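Local coordinates for actin-related protein 8 (Homo sapiens, PDB 4FO0), which serves as a nuclear, ATP-binding actin relative that cannot polymerise and is a proposed core subunit of the INO80 chromatin remodeller, at residues L196-Y209 against M225-C238. Sequence-based numbering, arbitrary orientation.
Sequences LKYYRCILLIPDIY and MGFSGIVVHQESVC
Strands 200-205 and 229-234 are the parallel pair of a beta-alpha-beta unit in the actin-type nucleotide-binding fold, helix 211-225 making the crossover. Parallel pairing shows in the bonds: Cys201 N donates to Gly229 O and Cys201 O accepts from Val231 N (2.7 Å), so one residue bonds to both neighbours of Ile230; Leu203 then bridges Val231 O and His233 N, and Ile205 N donates to His233 O. Ile205 CG2 meets Val232 CG1 at 3.5 Å, the two side chains crossing at about a right angle. Glu235 N, in the first turn of the following helix, donates to Ile205 O. At the opposite end, Tyr199 O is gripped twice by Ser228, by N almost straight (177°) and by OG from above the carbonyl plane.

Beside this grip the Phe227 ring lies between two side chains: Leu196 CD2 over one face, 4.3 Å from the centroid, and Cys201 CB over the other at 3.9 Å. With its thiol anti to the backbone N (chi1 173°), Cys201 places SG above the same face at a distance, 4.8 Å from the centroid, a sulfur-aromatic contact, while Ile221 of the crossover helix touches both residues. An alanine at Phe227 would take away the ring and is likely to leave a gap between Leu196 and Cys201.

The Glu235 side chain, its OE2 hydrogen-bonded to His21 NE2, comes within about 4 Å of a bound magnesium ion (nearest atoms). Ser236 OG donates to Asp207 OD1, an oxygen that also bonds Ser268 OG.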
loop_
_atom_site.group_PDB
_atom_site.type_symbol
_atom_site.label_atom_id
_atom_site.label_comp_id
_atom_site.label_asym_id
_atom_site.label_seq_id
_atom_site.Cartn_x
_atom_site.Cartn_y
_atom_site.Cartn_z
ATOM N N LEU A 196 -20.618 0.932 20.171
ATOM C CA LEU A 196 -20.526 0.261 18.881
ATOM C C LEU A 196 -21.761 -0.586 18.572
ATOM O O LEU A 196 -22.025 -0.905 17.412
ATOM C CB LEU A 196 -19.224 -0.538 18.759
ATOM C CG LEU A 196 -17.993 0.369 18.602
ATOM C CD1 LEU A 196 -16.704 -0.418 18.527
ATOM C CD2 LEU A 196 -18.122 1.258 17.378
ATOM N N LYS A 197 -22.522 -0.925 19.607
ATOM C CA LYS A 197 -23.766 -1.675 19.431
ATOM C C LYS A 197 -24.768 -0.971 18.510
ATOM O O LYS A 197 -25.635 -1.623 17.923
ATOM C CB LYS A 197 -24.418 -1.960 20.782
ATOM C CG LYS A 197 -24.750 -0.727 21.594
ATOM C CD LYS A 197 -25.166 -1.134 23.003
ATOM C CE LYS A 197 -25.380 0.065 23.916
ATOM N NZ LYS A 197 -25.309 -0.326 25.357
ATOM N N TYR A 198 -24.648 0.349 18.384
ATOM C CA TYR A 198 -25.516 1.111 17.490
ATOM C C TYR A 198 -24.908 1.250 16.104
ATOM O O TYR A 198 -25.502 1.870 15.225
ATOM C CB TYR A 198 -25.788 2.511 18.041
ATOM C CG TYR A 198 -26.211 2.542 19.492
ATOM C CD1 TYR A 198 -27.195 1.683 19.971
ATOM C CD2 TYR A 198 -25.618 3.426 20.388
ATOM C CE1 TYR A 198 -27.584 1.713 21.311
ATOM C CE2 TYR A 198 -26.000 3.463 21.724
ATOM C CZ TYR A 198 -26.983 2.606 22.180
ATOM O OH TYR A 198 -27.358 2.637 23.508
ATOM N N TYR A 199 -23.722 0.682 15.905
ATOM C CA TYR A 199 -23.050 0.788 14.612
ATOM C C TYR A 199 -22.961 -0.524 13.859
ATOM O O TYR A 199 -23.003 -1.608 14.439
ATOM C CB TYR A 199 -21.646 1.353 14.774
ATOM C CG TYR A 199 -21.629 2.808 15.124
ATOM C CD1 TYR A 199 -21.399 3.774 14.152
ATOM C CD2 TYR A 199 -21.855 3.223 16.426
ATOM C CE1 TYR A 199 -21.379 5.122 14.478
ATOM C CE2 TYR A 199 -21.845 4.557 16.757
ATOM C CZ TYR A 199 -21.610 5.513 15.790
ATOM O OH TYR A 199 -21.602 6.860 16.145
ATOM N N ARG A 200 -22.833 -0.393 12.548
ATOM C CA ARG A 200 -22.506 -1.495 11.678
ATOM C C ARG A 200 -21.186 -1.192 10.991
ATOM O O ARG A 200 -20.719 -0.047 10.974
ATOM C CB ARG A 200 -23.596 -1.707 10.637
ATOM C CG ARG A 200 -24.768 -2.487 11.172
ATOM C CD ARG A 200 -25.880 -2.534 10.151
ATOM N NE ARG A 200 -26.287 -1.186 9.779
ATOM C CZ ARG A 200 -27.195 -0.913 8.852
ATOM N NH1 ARG A 200 -27.795 -1.906 8.211
ATOM N NH2 ARG A 200 -27.499 0.346 8.572
ATOM N N CYS A 201 -20.605 -2.226 10.402
ATOM C CA CYS A 201 -19.273 -2.139 9.838
ATOM C C CYS A 201 -19.167 -2.661 8.405
ATOM O O CYS A 201 -19.666 -3.733 8.071
ATOM C CB CYS A 201 -18.312 -2.926 10.725
ATOM S SG CYS A 201 -16.664 -3.061 10.037
ATOM N N ILE A 202 -18.499 -1.900 7.556
ATOM C CA ILE A 202 -18.088 -2.430 6.272
ATOM C C ILE A 202 -16.589 -2.700 6.301
ATOM O O ILE A 202 -15.785 -1.775 6.436
ATOM C CB ILE A 202 -18.380 -1.446 5.164
ATOM C CG1 ILE A 202 -19.877 -1.076 5.178
ATOM C CG2 ILE A 202 -17.888 -2.020 3.841
ATOM C CD1 ILE A 202 -20.635 -1.473 3.934
ATOM N N LEU A 203 -16.227 -3.973 6.185
ATOM C CA LEU A 203 -14.835 -4.391 6.176
ATOM C C LEU A 203 -14.333 -4.729 4.771
ATOM O O LEU A 203 -14.816 -5.668 4.131
ATOM C CB LEU A 203 -14.633 -5.607 7.083
ATOM C CG LEU A 203 -13.206 -6.187 7.140
ATOM C CD1 LEU A 203 -12.195 -5.145 7.612
ATOM C CD2 LEU A 203 -13.130 -7.405 8.039
ATOM N N LEU A 204 -13.352 -3.971 4.297
ATOM C CA LEU A 204 -12.727 -4.277 3.018
ATOM C C LEU A 204 -11.642 -5.316 3.220
ATOM O O LEU A 204 -10.854 -5.229 4.164
ATOM C CB LEU A 204 -12.091 -3.035 2.434
ATOM C CG LEU A 204 -12.945 -2.171 1.531
ATOM C CD1 LEU A 204 -14.198 -1.709 2.254
ATOM C CD2 LEU A 204 -12.090 -1.001 1.073
ATOM N N ILE A 205 -11.591 -6.293 2.326
ATOM C CA ILE A 205 -10.595 -7.342 2.420
ATOM C C ILE A 205 -9.867 -7.494 1.094
ATOM O O ILE A 205 -10.357 -7.062 0.054
ATOM C CB ILE A 205 -11.223 -8.685 2.811
ATOM C CG1 ILE A 205 -12.107 -9.220 1.684
ATOM C CG2 ILE A 205 -12.026 -8.540 4.061
ATOM C CD1 ILE A 205 -12.619 -10.598 1.953
ATOM N N PRO A 206 -8.688 -8.120 1.128
ATOM C CA PRO A 206 -7.904 -8.300 -0.096
ATOM C C PRO A 206 -8.695 -9.076 -1.139
ATOM O O PRO A 206 -9.579 -9.864 -0.814
ATOM C CB PRO A 206 -6.711 -9.141 0.362
ATOM C CG PRO A 206 -6.658 -8.976 1.876
ATOM C CD PRO A 206 -8.087 -8.787 2.298
ATOM N N ASP A 207 -8.355 -8.843 -2.396
ATOM C CA ASP A 207 -8.951 -9.551 -3.513
ATOM C C ASP A 207 -8.765 -11.071 -3.389
ATOM O O ASP A 207 -9.728 -11.833 -3.484
ATOM C CB ASP A 207 -8.313 -9.027 -4.796
ATOM C CG ASP A 207 -9.133 -9.331 -6.010
ATOM O OD1 ASP A 207 -10.377 -9.279 -5.902
ATOM O OD2 ASP A 207 -8.530 -9.626 -7.064
ATOM N N ILE A 208 -7.516 -11.498 -3.202
ATOM C CA ILE A 208 -7.182 -12.859 -2.773
ATOM C C ILE A 208 -7.047 -12.825 -1.248
ATOM O O ILE A 208 -6.112 -12.226 -0.711
ATOM C CB ILE A 208 -5.862 -13.347 -3.422
ATOM C CG1 ILE A 208 -6.006 -13.440 -4.938
ATOM C CG2 ILE A 208 -5.447 -14.696 -2.897
ATOM C CD1 ILE A 208 -4.690 -13.598 -5.663
ATOM N N TYR A 209 -7.995 -13.442 -0.551
ATOM C CA TYR A 209 -8.074 -13.332 0.909
ATOM C C TYR A 209 -7.849 -14.681 1.564
ATOM O O TYR A 209 -7.923 -15.712 0.926
ATOM C CB TYR A 209 -9.450 -12.786 1.347
ATOM C CG TYR A 209 -10.587 -13.538 0.708
ATOM C CD1 TYR A 209 -11.149 -13.103 -0.487
ATOM C CD2 TYR A 209 -11.058 -14.718 1.261
ATOM C CE1 TYR A 209 -12.171 -13.813 -1.097
ATOM C CE2 TYR A 209 -12.081 -15.437 0.654
ATOM C CZ TYR A 209 -12.631 -14.977 -0.520
ATOM O OH TYR A 209 -13.637 -15.687 -1.116
ATOM N N MET A 225 -15.499 -6.508 19.508
ATOM C CA MET A 225 -15.581 -5.057 19.484
ATOM C C MET A 225 -17.014 -4.555 19.695
ATOM O O MET A 225 -17.220 -3.465 20.235
ATOM C CB MET A 225 -15.010 -4.507 18.184
ATOM C CG MET A 225 -13.502 -4.429 18.148
ATOM S SD MET A 225 -12.958 -3.884 16.522
ATOM C CE MET A 225 -12.723 -2.133 16.775
ATOM N N GLY A 226 -17.998 -5.338 19.259
ATOM C CA GLY A 226 -19.378 -5.049 19.591
ATOM C C GLY A 226 -20.248 -4.385 18.544
ATOM O O GLY A 226 -21.316 -3.865 18.872
ATOM N N PHE A 227 -19.798 -4.389 17.295
ATOM C CA PHE A 227 -20.644 -3.966 16.194
ATOM C C PHE A 227 -21.822 -4.910 16.113
ATOM O O PHE A 227 -21.700 -6.074 16.469
ATOM C CB PHE A 227 -19.881 -4.050 14.891
ATOM C CG PHE A 227 -18.916 -2.940 14.692
ATOM C CD1 PHE A 227 -19.291 -1.803 13.990
ATOM C CD2 PHE A 227 -17.630 -3.031 15.192
ATOM C CE1 PHE A 227 -18.400 -0.767 13.792
ATOM C CE2 PHE A 227 -16.732 -2.001 15.005
ATOM C CZ PHE A 227 -17.123 -0.861 14.298
ATOM N N SER A 228 -22.955 -4.428 15.620
ATOM C CA SER A 228 -24.152 -5.251 15.604
ATOM C C SER A 228 -24.247 -6.020 14.306
ATOM O O SER A 228 -24.859 -7.096 14.244
ATOM C CB SER A 228 -25.404 -4.400 15.805
ATOM O OG SER A 228 -25.575 -3.529 14.715
ATOM N N GLY A 229 -23.636 -5.472 13.267
ATOM C CA GLY A 229 -23.605 -6.155 11.989
ATOM C C GLY A 229 -22.410 -5.738 11.165
ATOM O O GLY A 229 -21.757 -4.750 11.472
ATOM N N ILE A 230 -22.145 -6.484 10.102
ATOM C CA ILE A 230 -20.980 -6.257 9.277
ATOM C C ILE A 230 -21.270 -6.674 7.853
ATOM O O ILE A 230 -22.096 -7.554 7.602
ATOM C CB ILE A 230 -19.778 -7.107 9.768
ATOM C CG1 ILE A 230 -18.516 -6.801 8.958
ATOM C CG2 ILE A 230 -20.086 -8.591 9.650
ATOM C CD1 ILE A 230 -17.270 -7.511 9.501
ATOM N N VAL A 231 -20.575 -6.035 6.924
ATOM C CA VAL A 231 -20.534 -6.491 5.547
ATOM C C VAL A 231 -19.081 -6.573 5.116
ATOM O O VAL A 231 -18.315 -5.613 5.247
ATOM C CB VAL A 231 -21.250 -5.530 4.597
ATOM C CG1 VAL A 231 -20.978 -5.945 3.167
ATOM C CG2 VAL A 231 -22.746 -5.499 4.888
ATOM N N VAL A 232 -18.699 -7.721 4.587
ATOM C CA VAL A 232 -17.346 -7.885 4.101
ATOM C C VAL A 232 -17.348 -7.789 2.584
ATOM O O VAL A 232 -18.216 -8.353 1.929
ATOM C CB VAL A 232 -16.768 -9.236 4.531
ATOM C CG1 VAL A 232 -15.441 -9.452 3.879
ATOM C CG2 VAL A 232 -16.643 -9.284 6.025
ATOM N N HIS A 233 -16.391 -7.059 2.025
ATOM C CA HIS A 233 -16.248 -7.036 0.582
ATOM C C HIS A 233 -14.787 -6.906 0.171
ATOM O O HIS A 233 -13.943 -6.485 0.958
ATOM C CB HIS A 233 -17.070 -5.902 -0.014
ATOM C CG HIS A 233 -17.751 -6.266 -1.295
ATOM N ND1 HIS A 233 -17.293 -7.274 -2.118
ATOM C CD2 HIS A 233 -18.866 -5.770 -1.883
ATOM C CE1 HIS A 233 -18.093 -7.375 -3.166
ATOM N NE2 HIS A 233 -19.052 -6.474 -3.047
ATOM N N GLN A 234 -14.492 -7.263 -1.069
ATOM C CA GLN A 234 -13.134 -7.181 -1.572
ATOM C C GLN A 234 -12.767 -5.758 -1.925
ATOM O O GLN A 234 -13.587 -5.012 -2.452
ATOM C CB GLN A 234 -12.979 -8.059 -2.789
ATOM C CG GLN A 234 -13.351 -9.473 -2.506
ATOM C CD GLN A 234 -13.536 -10.242 -3.769
ATOM O OE1 GLN A 234 -12.656 -10.996 -4.181
ATOM N NE2 GLN A 234 -14.675 -10.041 -4.419
ATOM N N GLU A 235 -11.524 -5.392 -1.641
ATOM C CA GLU A 235 -11.085 -4.029 -1.844
ATOM C C GLU A 235 -11.087 -3.707 -3.349
ATOM O O GLU A 235 -11.261 -2.558 -3.751
ATOM C CB GLU A 235 -9.717 -3.784 -1.171
ATOM C CG GLU A 235 -8.529 -4.503 -1.828
ATOM C CD GLU A 235 -7.322 -4.739 -0.891
ATOM O OE1 GLU A 235 -6.561 -5.704 -1.144
ATOM O OE2 GLU A 235 -7.115 -3.973 0.077
ATOM N N SER A 236 -10.923 -4.727 -4.182
ATOM C CA SER A 236 -10.907 -4.522 -5.631
ATOM C C SER A 236 -12.283 -4.100 -6.171
ATOM O O SER A 236 -12.389 -3.185 -6.985
ATOM C CB SER A 236 -10.441 -5.790 -6.337
ATOM O OG SER A 236 -11.127 -6.914 -5.814
ATOM N N VAL A 237 -13.338 -4.774 -5.725
ATOM C CA VAL A 237 -14.668 -4.415 -6.165
ATOM C C VAL A 237 -15.018 -3.028 -5.639
ATOM O O VAL A 237 -15.580 -2.198 -6.365
ATOM C CB VAL A 237 -15.713 -5.423 -5.690
ATOM C CG1 VAL A 237 -17.093 -4.952 -6.079
ATOM C CG2 VAL A 237 -15.420 -6.786 -6.260
ATOM N N CYS A 238 -14.674 -2.780 -4.378
ATOM C CA CYS A 238 -14.913 -1.474 -3.779
ATOM C C CYS A 238 -14.247 -0.361 -4.578
ATOM O O CYS A 238 -14.839 0.692 -4.810
ATOM C CB CYS A 238 -14.464 -1.456 -2.326
ATOM S SG CYS A 238 -15.546 -2.450 -1.254
#